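Local structure of putative acetyl/propionyl-CoA carboxylase, alpha subunit (Methylibium petroleiphilum, 2O1Q) at residues Lys20-Ala25 against Gly29-Lys34; Lys34-Ser39 against Ser44-Phe49; Gly94-Ser97 against Arg101-Lys104; Leu121-Pro126 against Ala132-Glu137. The protein is a zinc-binding protein of the cupin fold, of unproven function but probably an acetylacetone dioxygenase. All blocks are in the same frame, centred on the assembly; numbering follows the deposited sequence.

The four contacts sample two antiparallel sheets of a cupin-like fold. Contacts 1 and 2 are neighbours in one sheet: both use strand 32-39, share K34, and have centres 14 Å apart. They touch where W33 CB lies 3.5 Å from I48 O. Contact 3 holds H102 of the zinc site and lies beyond the chain's centre from both, about 19 Å from contact 1 and 17 Å from contact 2, centre to centre. Contact 4 lies about 13 Å from contact 3 between centres, and the side chain of its L121 is about 5 Å from a zinc ion. It meets contact 2 where V38 CG1 stands 3.5 Å from W136 O.

Contact 1. Residues Lys20-Ala25 against Gly29-Lys34; sequences KPFPAA and GGIRWK
The ring of F22 presents its edge to the indole of W33. The phenyl centroid is 5.1 Å from that of the five-membered ring and the planes stand at 89°, a T-shaped pair in which F22 CD1 lies over the indole face, 3.7 Å from W33 CG. Two torsions set this up: CG of F22 is anti to the backbone N (chi1 -168°), while CG of W33 sits between its backbone N and carbonyl carbon. F22 CB also packs against I31 CG2 at 3.7 Å. K20 O approaches the rim of the indole near its plane, and a water at the same rim accepts from W33 NE1 (2.9 Å) and donates to P21 O, thus satisfying the indole nitrogen.

The backbone fixes the register. K20 and W33 form an antiparallel hydrogen-bonded pair, with K20 N to W33 O at 3.0 Å, and F22 N donates to I31 O at 2.9 Å. Replacing W33 with an alanine would probably leave the F22 edge without its facing ring and the bridging water without its N-H donor.

Strand 20-21 is thereby joined as an edge strand to strand 32-39 in the six-stranded sheet of the cupin-like fold. Beyond the pair, F22 meets F57 of strand 55-62 edge-to-face, W33 packs on A47 and F49 of strand 44-51, and W143 of helix 136-144 meets W33 edge-to-face.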
loop_
_atom_site.group_PDB
_atom_site.type_symbol
_atom_site.label_atom_id
_atom_site.label_comp_id
_atom_site.label_asym_id
_atom_site.label_seq_id
_atom_site.Cartn_x
_atom_site.Cartn_y
_atom_site.Cartn_z
ATOM N N LYS A 20 -7.977 27.013 0.037
ATOM C CA LYS A 20 -9.435 26.921 0.068
ATOM C C LYS A 20 -9.881 26.677 1.510
ATOM O O LYS A 20 -9.205 26.045 2.277
ATOM C CB LYS A 20 -9.988 25.791 -0.857
ATOM C CG LYS A 20 -9.856 26.010 -2.361
ATOM C CD LYS A 20 -10.768 25.069 -3.147
ATOM C CE LYS A 20 -10.716 25.341 -4.633
ATOM N NZ LYS A 20 -9.468 24.787 -5.207
ATOM N N PRO A 21 -11.048 27.185 1.890
ATOM C CA PRO A 21 -11.535 26.836 3.223
ATOM C C PRO A 21 -11.786 25.316 3.346
ATOM O O PRO A 21 -12.301 24.668 2.415
ATOM C CB PRO A 21 -12.822 27.656 3.372
ATOM C CG PRO A 21 -12.834 28.617 2.210
ATOM C CD PRO A 21 -11.962 28.063 1.152
ATOM N N PHE A 22 -11.347 24.722 4.461
ATOM C CA PHE A 22 -11.600 23.344 4.728
ATOM C C PHE A 22 -13.057 23.249 5.218
ATOM O O PHE A 22 -13.534 24.139 5.945
ATOM C CB PHE A 22 -10.607 22.800 5.782
ATOM C CG PHE A 22 -10.634 21.337 5.895
ATOM C CD1 PHE A 22 -10.094 20.560 4.898
ATOM C CD2 PHE A 22 -11.335 20.715 6.926
ATOM C CE1 PHE A 22 -10.183 19.196 4.941
ATOM C CE2 PHE A 22 -11.434 19.361 6.968
ATOM C CZ PHE A 22 -10.866 18.597 5.981
ATOM N N PRO A 23 -13.785 22.213 4.794
ATOM C CA PRO A 23 -15.185 22.116 5.190
ATOM C C PRO A 23 -15.472 22.302 6.657
ATOM O O PRO A 23 -14.818 21.688 7.522
ATOM C CB PRO A 23 -15.559 20.698 4.771
ATOM C CG PRO A 23 -14.754 20.446 3.615
ATOM C CD PRO A 23 -13.405 21.063 3.949
ATOM N N ALA A 24 -16.443 23.161 6.921
ATOM C CA ALA A 24 -16.927 23.414 8.271
ATOM C C ALA A 24 -17.545 22.194 8.924
ATOM O O ALA A 24 -17.618 22.129 10.137
ATOM C CB ALA A 24 -17.945 24.559 8.268
ATOM N N ALA A 25 -18.007 21.248 8.130
ATOM C CA ALA A 25 -18.605 20.049 8.679
ATOM C C ALA A 25 -17.577 19.244 9.460
ATOM O O ALA A 25 -17.951 18.465 10.324
ATOM C CB ALA A 25 -19.231 19.179 7.579
ATOM N N GLY A 29 -12.658 26.833 13.277
ATOM C CA GLY A 29 -11.635 27.786 13.582
ATOM C C GLY A 29 -10.926 28.324 12.416
ATOM O O GLY A 29 -9.935 29.023 12.587
ATOM N N GLY A 30 -11.391 28.005 11.210
ATOM C CA GLY A 30 -10.847 28.665 10.041
ATOM C C GLY A 30 -9.726 27.964 9.296
ATOM O O GLY A 30 -8.885 28.615 8.622
ATOM N N ILE A 31 -9.710 26.645 9.346
ATOM C CA ILE A 31 -8.698 25.854 8.689
ATOM C C ILE A 31 -8.881 25.985 7.161
ATOM O O ILE A 31 -10.025 25.988 6.653
ATOM C CB ILE A 31 -8.789 24.364 9.128
ATOM C CG1 ILE A 31 -8.503 24.212 10.655
ATOM C CG2 ILE A 31 -7.883 23.489 8.249
ATOM C CD1 ILE A 31 -8.389 22.765 11.217
ATOM N N ARG A 32 -7.754 26.085 6.464
ATOM C CA ARG A 32 -7.682 26.135 5.005
ATOM C C ARG A 32 -6.762 25.019 4.566
ATOM O O ARG A 32 -5.965 24.460 5.364
ATOM C CB ARG A 32 -7.193 27.487 4.501
ATOM C CG ARG A 32 -8.196 28.593 4.782
ATOM C CD ARG A 32 -7.734 29.928 4.244
ATOM N NE ARG A 32 -6.357 30.250 4.632
ATOM C CZ ARG A 32 -5.580 31.153 4.036
ATOM N NH1 ARG A 32 -5.976 31.831 2.996
ATOM N NH2 ARG A 32 -4.342 31.321 4.429
ATOM N N TRP A 33 -6.856 24.670 3.290
ATOM C CA TRP A 33 -6.124 23.516 2.769
ATOM C C TRP A 33 -5.776 23.709 1.301
ATOM O O TRP A 33 -6.416 24.520 0.641
ATOM C CB TRP A 33 -6.885 22.223 3.035
ATOM C CG TRP A 33 -8.036 21.903 2.167
ATOM C CD1 TRP A 33 -9.021 22.725 1.782
ATOM C CD2 TRP A 33 -8.337 20.625 1.600
ATOM N NE1 TRP A 33 -9.948 22.052 1.051
ATOM C CE2 TRP A 33 -9.519 20.764 0.873
ATOM C CE3 TRP A 33 -7.702 19.386 1.620
ATOM C CZ2 TRP A 33 -10.104 19.699 0.187
ATOM C CZ3 TRP A 33 -8.280 18.338 0.942
ATOM C CH2 TRP A 33 -9.451 18.515 0.215
ATOM N N LYS A 34 -4.846 22.866 0.813
ATOM C CA LYS A 34 -4.558 22.645 -0.630
ATOM C C LYS A 34 -4.462 21.145 -0.724
ATOM O O LYS A 34 -3.628 20.536 -0.049
ATOM C CB LYS A 34 -3.265 23.298 -1.050
ATOM C CG LYS A 34 -3.274 24.803 -0.810
ATOM C CD LYS A 34 -1.956 25.439 -1.234
ATOM C CE LYS A 34 -1.941 26.898 -0.875
ATOM N NZ LYS A 34 -0.742 27.617 -1.416
HETATM O O HOH W 1 -12.534 22.670 -0.117
#

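Contact 2. Residues Lys34-Ser39 against Ser44-Phe49; sequences KLLHVS and SWTAIF
The W45 indole receives L35 CD1 at its edge, near the ring plane, with 4.3 Å from that methyl to W45 CE3; F117 of strand 110-118 stacks on the same indole. On the other side of the sheet, the H37 imidazole has S39 OG at its edge, in plane, joined by a hydrogen bond of 2.6 Å between H37 NE2 and S39 OG. Y95 of the second subunit stacks with the H37 ring.

These rings stand on a beta hairpin of strands 32-39 and 44-51, interrupted by a classic beta bulge: L36 and H37 both lie opposite T46. The short strand axes run at 161°, approach to 4.6 Å, and the register shifts by one residue between the L35-A47 and H37-T46 pairs. T46 O takes two donors as a result, L36 N at 2.8 Å and H37 N at 3.2 Å. K34 and I48 exchange two backbone bonds; at the other end S39 N bonds to S44 O, while the return bond is weak.

L35, A47, V38 and W45 share one face. L35 CG is anti to its backbone N (chi1 -176°), and with chi2 at 61° this puts CD1 3.3 Å from T46 O, with A47 CB farther off. Helix 136-144 covers this face through W143, W136, Q140 and A139. K34, H37, T46 and I48 form the opposite face, where the second subunit packs; T46 OG1 is hydrogen-bonded to E67 OE1 of that subunit. On the first face, V38 and W45 are inclined to each other, and V38 CG1 rests 3.9 Å from W45 CB.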
loop_
_atom_site.group_PDB
_atom_site.type_symbol
_atom_site.label_atom_id
_atom_site.label_comp_id
_atom_site.label_asym_id
_atom_site.label_seq_id
_atom_site.Cartn_x
_atom_site.Cartn_y
_atom_site.Cartn_z
ATOM N N LYS A 34 -4.846 22.866 0.813
ATOM C CA LYS A 34 -4.558 22.645 -0.630
ATOM C C LYS A 34 -4.462 21.145 -0.724
ATOM O O LYS A 34 -3.628 20.536 -0.049
ATOM C CB LYS A 34 -3.265 23.298 -1.050
ATOM C CG LYS A 34 -3.274 24.803 -0.810
ATOM C CD LYS A 34 -1.956 25.439 -1.234
ATOM C CE LYS A 34 -1.941 26.898 -0.875
ATOM N NZ LYS A 34 -0.742 27.617 -1.416
ATOM N N LEU A 35 -5.290 20.554 -1.575
ATOM C CA LEU A 35 -5.103 19.190 -1.980
ATOM C C LEU A 35 -3.981 19.108 -2.992
ATOM O O LEU A 35 -3.961 19.838 -3.942
ATOM C CB LEU A 35 -6.375 18.613 -2.581
ATOM C CG LEU A 35 -6.365 17.132 -2.969
ATOM C CD1 LEU A 35 -6.096 16.325 -1.705
ATOM C CD2 LEU A 35 -7.685 16.748 -3.616
ATOM N N LEU A 36 -3.035 18.209 -2.746
ATOM C CA LEU A 36 -1.828 18.124 -3.550
ATOM C C LEU A 36 -1.848 16.923 -4.487
ATOM O O LEU A 36 -1.347 16.989 -5.632
ATOM C CB LEU A 36 -0.625 18.055 -2.649
ATOM C CG LEU A 36 -0.382 19.303 -1.785
ATOM C CD1 LEU A 36 0.771 19.005 -0.794
ATOM C CD2 LEU A 36 -0.158 20.566 -2.637
ATOM N N HIS A 37 -2.477 15.842 -4.050
ATOM C CA HIS A 37 -2.442 14.603 -4.841
ATOM C C HIS A 37 -3.518 13.642 -4.386
ATOM O O HIS A 37 -3.793 13.517 -3.171
ATOM C CB HIS A 37 -1.064 13.930 -4.760
ATOM C CG HIS A 37 -1.017 12.562 -5.371
ATOM N ND1 HIS A 37 -0.835 12.350 -6.716
ATOM C CD2 HIS A 37 -1.124 11.345 -4.808
ATOM C CE1 HIS A 37 -0.892 11.049 -6.960
ATOM N NE2 HIS A 37 -1.036 10.417 -5.809
ATOM N N VAL A 38 -4.090 12.909 -5.315
ATOM C CA VAL A 38 -4.869 11.723 -5.011
ATOM C C VAL A 38 -4.355 10.551 -5.857
ATOM O O VAL A 38 -4.063 10.771 -7.047
ATOM C CB VAL A 38 -6.398 11.916 -5.174
ATOM C CG1 VAL A 38 -6.926 13.043 -4.252
ATOM C CG2 VAL A 38 -6.799 12.068 -6.670
ATOM N N SER A 39 -4.386 9.348 -5.294
ATOM C CA SER A 39 -4.020 8.101 -5.917
ATOM C C SER A 39 -5.276 7.239 -5.984
ATOM O O SER A 39 -5.668 6.622 -4.961
ATOM C CB SER A 39 -2.996 7.375 -5.092
ATOM O OG SER A 39 -1.687 7.915 -5.323
ATOM N N SER A 44 -4.881 6.597 -1.670
ATOM C CA SER A 44 -4.128 7.509 -0.861
ATOM C C SER A 44 -4.286 8.958 -1.382
ATOM O O SER A 44 -4.794 9.173 -2.486
ATOM C CB SER A 44 -2.682 7.035 -0.729
ATOM O OG SER A 44 -2.126 7.127 -2.036
ATOM N N TRP A 45 -3.989 9.938 -0.524
ATOM C CA TRP A 45 -4.179 11.330 -0.869
ATOM C C TRP A 45 -3.281 12.161 0.068
ATOM O O TRP A 45 -2.858 11.673 1.134
ATOM C CB TRP A 45 -5.658 11.724 -0.806
ATOM C CG TRP A 45 -6.363 11.368 0.492
ATOM C CD1 TRP A 45 -6.740 10.113 0.911
ATOM C CD2 TRP A 45 -6.844 12.285 1.463
ATOM N NE1 TRP A 45 -7.420 10.214 2.104
ATOM C CE2 TRP A 45 -7.493 11.543 2.459
ATOM C CE3 TRP A 45 -6.782 13.704 1.586
ATOM C CZ2 TRP A 45 -8.081 12.141 3.573
ATOM C CZ3 TRP A 45 -7.386 14.305 2.690
ATOM C CH2 TRP A 45 -8.008 13.509 3.693
ATOM N N THR A 46 -2.919 13.375 -0.336
ATOM C CA THR A 46 -1.922 14.184 0.314
ATOM C C THR A 46 -2.362 15.628 0.172
ATOM O O THR A 46 -2.874 16.047 -0.908
ATOM C CB THR A 46 -0.594 13.998 -0.405
ATOM O OG1 THR A 46 -0.216 12.622 -0.416
ATOM C CG2 THR A 46 0.472 14.846 0.169
ATOM N N ALA A 47 -2.231 16.356 1.267
ATOM C CA ALA A 47 -2.724 17.712 1.368
ATOM C C ALA A 47 -1.873 18.473 2.329
ATOM O O ALA A 47 -1.121 17.856 3.165
ATOM C CB ALA A 47 -4.224 17.696 1.808
ATOM N N ILE A 48 -1.952 19.815 2.242
ATOM C CA ILE A 48 -1.320 20.706 3.236
ATOM C C ILE A 48 -2.397 21.605 3.805
ATOM O O ILE A 48 -3.421 21.854 3.145
ATOM C CB ILE A 48 -0.115 21.493 2.649
ATOM C CG1 ILE A 48 0.641 22.220 3.724
ATOM C CG2 ILE A 48 -0.606 22.328 1.473
ATOM C CD1 ILE A 48 2.076 22.668 3.283
ATOM N N PHE A 49 -2.256 21.897 5.087
ATOM C CA PHE A 49 -3.230 22.634 5.875
ATOM C C PHE A 49 -2.611 23.831 6.564
ATOM O O PHE A 49 -1.487 23.754 7.064
ATOM C CB PHE A 49 -3.827 21.726 6.941
ATOM C CG PHE A 49 -4.486 20.468 6.378
ATOM C CD1 PHE A 49 -3.734 19.368 6.059
ATOM C CD2 PHE A 49 -5.854 20.423 6.119
ATOM C CE1 PHE A 49 -4.311 18.242 5.559
ATOM C CE2 PHE A 49 -6.421 19.289 5.619
ATOM C CZ PHE A 49 -5.662 18.220 5.313
#

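Contact 3. Residues Gly94-Ser97 against Arg101-Lys104; sequences GYES and RHDK. With ZN (zinc ion), chain C.
One short hydrogen bond is the sole polar link between these segments, and it runs to a zinc ligand: H102 NE2 donates to E96 OE1 at 2.7 Å (166° at the hydrogen). CA atoms come no nearer than 8.9 Å (E96 to R101), so side chains alone span the gap. The E96 oxygen lies in the imidazole plane, whereas the N-H meets the carboxylate from above its plane, the two planes 50° apart. CG of E96, placed beside the backbone N by chi1, lies in plane at the ring's edge; the bend at chi2 then carries OE1 to NE2.

Across the ring, H102 ND1 binds zinc, with H60 and H62 in the histidine site of the cupin-like fold. The bond at NE2 and zinc at ND1 together probably fix the ring's rotation. E96, a second-shell carboxylate, also forms a salt bridge through OE2 with R78. An alanine in place of E96 would probably leave H102 NE2 without its acceptor, the imidazole held less firmly and R78 without its mate.

E96 closes strand 92-96, outermost within this chain, but G94 and Y95 carry the sheet into the second subunit; H102 pairs through its backbone with H60 of strand 55-62.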
loop_
_atom_site.group_PDB
_atom_site.type_symbol
_atom_site.label_atom_id
_atom_site.label_comp_id
_atom_site.label_asym_id
_atom_site.label_seq_id
_atom_site.Cartn_x
_atom_site.Cartn_y
_atom_site.Cartn_z
ATOM N N GLY A 94 5.131 12.994 12.414
ATOM C CA GLY A 94 4.329 12.011 13.092
ATOM C C GLY A 94 3.882 10.894 12.192
ATOM O O GLY A 94 3.579 11.146 11.017
ATOM N N TYR A 95 3.783 9.712 12.756
ATOM C CA TYR A 95 3.212 8.545 12.084
ATOM C C TYR A 95 1.969 8.219 12.866
ATOM O O TYR A 95 2.081 7.878 14.066
ATOM C CB TYR A 95 4.181 7.380 12.171
ATOM C CG TYR A 95 3.696 6.114 11.503
ATOM C CD1 TYR A 95 3.633 6.002 10.119
ATOM C CD2 TYR A 95 3.235 5.053 12.259
ATOM C CE1 TYR A 95 3.143 4.856 9.502
ATOM C CE2 TYR A 95 2.810 3.892 11.664
ATOM C CZ TYR A 95 2.725 3.817 10.279
ATOM O OH TYR A 95 2.326 2.627 9.669
ATOM N N GLU A 96 0.819 8.360 12.208
ATOM C CA GLU A 96 -0.479 8.059 12.811
ATOM C C GLU A 96 -0.941 6.746 12.193
ATOM O O GLU A 96 -1.275 6.703 11.031
ATOM C CB GLU A 96 -1.426 9.252 12.640
ATOM C CG GLU A 96 -0.898 10.566 13.441
ATOM C CD GLU A 96 -0.798 10.447 15.017
ATOM O OE1 GLU A 96 -1.810 9.852 15.511
ATOM O OE2 GLU A 96 0.196 10.846 15.845
ATOM N N SER A 97 -0.868 5.654 12.967
ATOM C CA SER A 97 -1.065 4.293 12.447
ATOM C C SER A 97 -2.519 4.022 12.088
ATOM O O SER A 97 -3.456 4.751 12.491
ATOM C CB SER A 97 -0.587 3.301 13.475
ATOM O OG SER A 97 -1.031 3.639 14.786
ATOM N N ARG A 101 -7.228 7.002 16.588
ATOM C CA ARG A 101 -8.426 7.805 16.887
ATOM C C ARG A 101 -8.025 9.203 17.286
ATOM O O ARG A 101 -7.263 9.403 18.245
ATOM C CB ARG A 101 -9.187 7.248 18.080
ATOM C CG ARG A 101 -9.636 5.825 17.921
ATOM N N HIS A 102 -8.537 10.151 16.514
ATOM C CA HIS A 102 -8.185 11.569 16.626
ATOM C C HIS A 102 -9.456 12.328 17.028
ATOM O O HIS A 102 -10.177 12.820 16.144
ATOM C CB HIS A 102 -7.680 12.087 15.233
ATOM C CG HIS A 102 -6.281 11.639 14.844
ATOM N ND1 HIS A 102 -5.694 11.817 13.556
ATOM C CD2 HIS A 102 -5.387 10.976 15.604
ATOM C CE1 HIS A 102 -4.463 11.341 13.643
ATOM N NE2 HIS A 102 -4.272 10.797 14.838
ATOM N N ASP A 103 -9.810 12.312 18.323
ATOM C CA ASP A 103 -11.045 12.972 18.822
ATOM C C ASP A 103 -11.089 14.467 18.580
ATOM O O ASP A 103 -12.137 15.013 18.204
ATOM C CB ASP A 103 -11.220 12.719 20.327
ATOM C CG ASP A 103 -11.581 11.306 20.627
ATOM O OD1 ASP A 103 -11.756 10.492 19.703
ATOM O OD2 ASP A 103 -11.683 11.017 21.825
ATOM N N LYS A 104 -9.971 15.137 18.751
ATOM C CA LYS A 104 -9.887 16.569 18.538
ATOM C C LYS A 104 -8.443 16.988 18.323
ATOM O O LYS A 104 -7.771 17.513 19.213
ATOM C CB LYS A 104 -10.508 17.353 19.697
ATOM C CG LYS A 104 -10.658 18.843 19.394
ATOM C CD LYS A 104 -11.385 19.562 20.516
ATOM C CE LYS A 104 -11.680 20.984 20.086
ATOM N NZ LYS A 104 -12.228 21.811 21.207
HETATM ZN ZN ZN C . -6.328 12.499 12.144
#

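Contact 4. Residues Leu121-Pro126 against Ala132-Glu137; sequences LTFVKP and AVIGWE
With CG anti to its carbonyl carbon (chi1 -71°), F123 carries its ring along the sheet toward I134, whose CG1 has the same disposition (chi1 -66°). The two side chains cross obliquely: I134 CB sits at the edge of the phenyl ring, in plane, and I134 CG1 is 3.9 Å from F123 CD1.

They lie on one face of a beta hairpin of strands 121-124 and 130-134, antiparallel at 154° with the short axes 4.8 Å apart. L121 and I134 are a hydrogen-bonded pair, its bonds running from L121 N to I134 O and from I134 N to L121 O, both 2.8 Å. F123 N donates to A132 O at 2.8 Å, while the return bond from A132 N is weak.

L121 shares the F123 face and packs on H60 and H62, both zinc ligands, so the hairpin backs the metal site of the cupin-like fold. F26 stacks on the F123 ring. The opposite face carries T122 and V133 side by side, and V133 of the fourth subunit packs on both. Past the hairpin, G135 occupies the N-cap position of helix 136-144. In the T122-V133 pair, T122 OG1 stands 4.0 Å from V133 CG2.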
loop_
_atom_site.group_PDB
_atom_site.type_symbol
_atom_site.label_atom_id
_atom_site.label_comp_id
_atom_site.label_asym_id
_atom_site.label_seq_id
_atom_site.Cartn_x
_atom_site.Cartn_y
_atom_site.Cartn_z
ATOM N N LEU A 121 -10.649 8.881 6.175
ATOM C CA LEU A 121 -10.913 9.162 7.576
ATOM C C LEU A 121 -12.384 8.847 7.832
ATOM O O LEU A 121 -13.278 9.283 7.045
ATOM C CB LEU A 121 -10.616 10.623 7.930
ATOM C CG LEU A 121 -9.222 11.130 7.584
ATOM C CD1 LEU A 121 -9.003 12.579 8.043
ATOM C CD2 LEU A 121 -8.168 10.177 8.120
ATOM N N THR A 122 -12.642 8.152 8.937
ATOM C CA THR A 122 -14.000 7.940 9.429
ATOM C C THR A 122 -14.287 9.015 10.489
ATOM O O THR A 122 -13.749 8.971 11.586
ATOM C CB THR A 122 -14.208 6.551 9.990
ATOM O OG1 THR A 122 -13.843 5.601 8.980
ATOM C CG2 THR A 122 -15.659 6.359 10.425
ATOM N N PHE A 123 -15.148 9.964 10.139
ATOM C CA PHE A 123 -15.591 10.926 11.116
ATOM C C PHE A 123 -16.681 10.281 11.945
ATOM O O PHE A 123 -17.576 9.629 11.381
ATOM C CB PHE A 123 -16.044 12.256 10.478
ATOM C CG PHE A 123 -14.895 13.077 9.925
ATOM C CD1 PHE A 123 -14.449 12.839 8.617
ATOM C CD2 PHE A 123 -14.261 14.011 10.673
ATOM C CE1 PHE A 123 -13.346 13.525 8.095
ATOM C CE2 PHE A 123 -13.158 14.725 10.164
ATOM C CZ PHE A 123 -12.709 14.466 8.854
ATOM N N VAL A 124 -16.555 10.435 13.273
ATOM C CA VAL A 124 -17.366 9.696 14.240
ATOM C C VAL A 124 -18.106 10.600 15.202
ATOM O O VAL A 124 -17.748 11.744 15.423
ATOM C CB VAL A 124 -16.521 8.665 15.024
ATOM C CG1 VAL A 124 -15.980 7.596 14.053
ATOM C CG2 VAL A 124 -15.409 9.319 15.851
ATOM N N LYS A 125 -19.202 10.042 15.699
ATOM C CA LYS A 125 -19.989 10.609 16.792
ATOM C C LYS A 125 -19.299 10.237 18.085
ATOM O O LYS A 125 -18.413 9.362 18.087
ATOM C CB LYS A 125 -21.401 10.011 16.769
ATOM C CG LYS A 125 -22.217 10.422 15.575
ATOM C CD LYS A 125 -23.614 9.782 15.572
ATOM C CE LYS A 125 -24.094 9.470 14.150
ATOM N NZ LYS A 125 -25.348 8.667 14.129
ATOM N N PRO A 126 -19.672 10.911 19.197
ATOM C CA PRO A 126 -19.081 10.568 20.497
ATOM C C PRO A 126 -19.098 9.079 20.827
ATOM O O PRO A 126 -18.113 8.567 21.356
ATOM C CB PRO A 126 -19.910 11.381 21.486
ATOM C CG PRO A 126 -20.349 12.576 20.699
ATOM C CD PRO A 126 -20.595 12.056 19.298
ATOM N N ALA A 132 -19.374 9.884 8.500
ATOM C CA ALA A 132 -18.948 10.094 7.106
ATOM C C ALA A 132 -17.601 9.396 6.958
ATOM O O ALA A 132 -16.755 9.472 7.850
ATOM C CB ALA A 132 -18.807 11.560 6.800
ATOM N N VAL A 133 -17.404 8.730 5.842
ATOM C CA VAL A 133 -16.130 8.167 5.487
ATOM C C VAL A 133 -15.560 8.957 4.342
ATOM O O VAL A 133 -16.066 8.890 3.246
ATOM C CB VAL A 133 -16.259 6.698 5.104
ATOM C CG1 VAL A 133 -14.860 6.120 4.767
ATOM C CG2 VAL A 133 -16.877 5.924 6.322
ATOM N N ILE A 134 -14.491 9.684 4.607
ATOM C CA ILE A 134 -14.002 10.727 3.721
ATOM C C ILE A 134 -12.610 10.361 3.231
ATOM O O ILE A 134 -11.668 10.331 4.003
ATOM C CB ILE A 134 -14.004 12.078 4.497
ATOM C CG1 ILE A 134 -15.441 12.502 4.829
ATOM C CG2 ILE A 134 -13.194 13.184 3.797
ATOM C CD1 ILE A 134 -16.217 12.957 3.663
ATOM N N GLY A 135 -12.518 10.060 1.937
ATOM C CA GLY A 135 -11.247 9.712 1.371
ATOM C C GLY A 135 -10.895 10.436 0.119
ATOM O O GLY A 135 -11.421 11.502 -0.153
ATOM N N TRP A 136 -10.073 9.801 -0.710
ATOM C CA TRP A 136 -9.464 10.494 -1.874
ATOM C C TRP A 136 -10.450 11.129 -2.796
ATOM O O TRP A 136 -10.210 12.203 -3.276
ATOM C CB TRP A 136 -8.525 9.556 -2.689
ATOM C CG TRP A 136 -9.204 8.562 -3.502
ATOM C CD1 TRP A 136 -9.613 7.348 -3.104
ATOM C CD2 TRP A 136 -9.616 8.707 -4.857
ATOM N NE1 TRP A 136 -10.259 6.701 -4.114
ATOM C CE2 TRP A 136 -10.260 7.516 -5.221
ATOM C CE3 TRP A 136 -9.494 9.728 -5.812
ATOM C CZ2 TRP A 136 -10.775 7.313 -6.461
ATOM C CZ3 TRP A 136 -10.028 9.521 -7.063
ATOM C CH2 TRP A 136 -10.642 8.318 -7.377
ATOM N N GLU A 137 -11.526 10.406 -3.060
ATOM C CA GLU A 137 -12.549 10.839 -3.961
ATOM C C GLU A 137 -13.332 12.030 -3.390
ATOM O O GLU A 137 -13.722 12.949 -4.125
ATOM C CB GLU A 137 -13.489 9.649 -4.290
ATOM C CG GLU A 137 -14.460 9.853 -5.429
ATOM C CD GLU A 137 -15.455 8.671 -5.589
ATOM O OE1 GLU A 137 -16.062 8.240 -4.569
ATOM O OE2 GLU A 137 -15.655 8.212 -6.741
#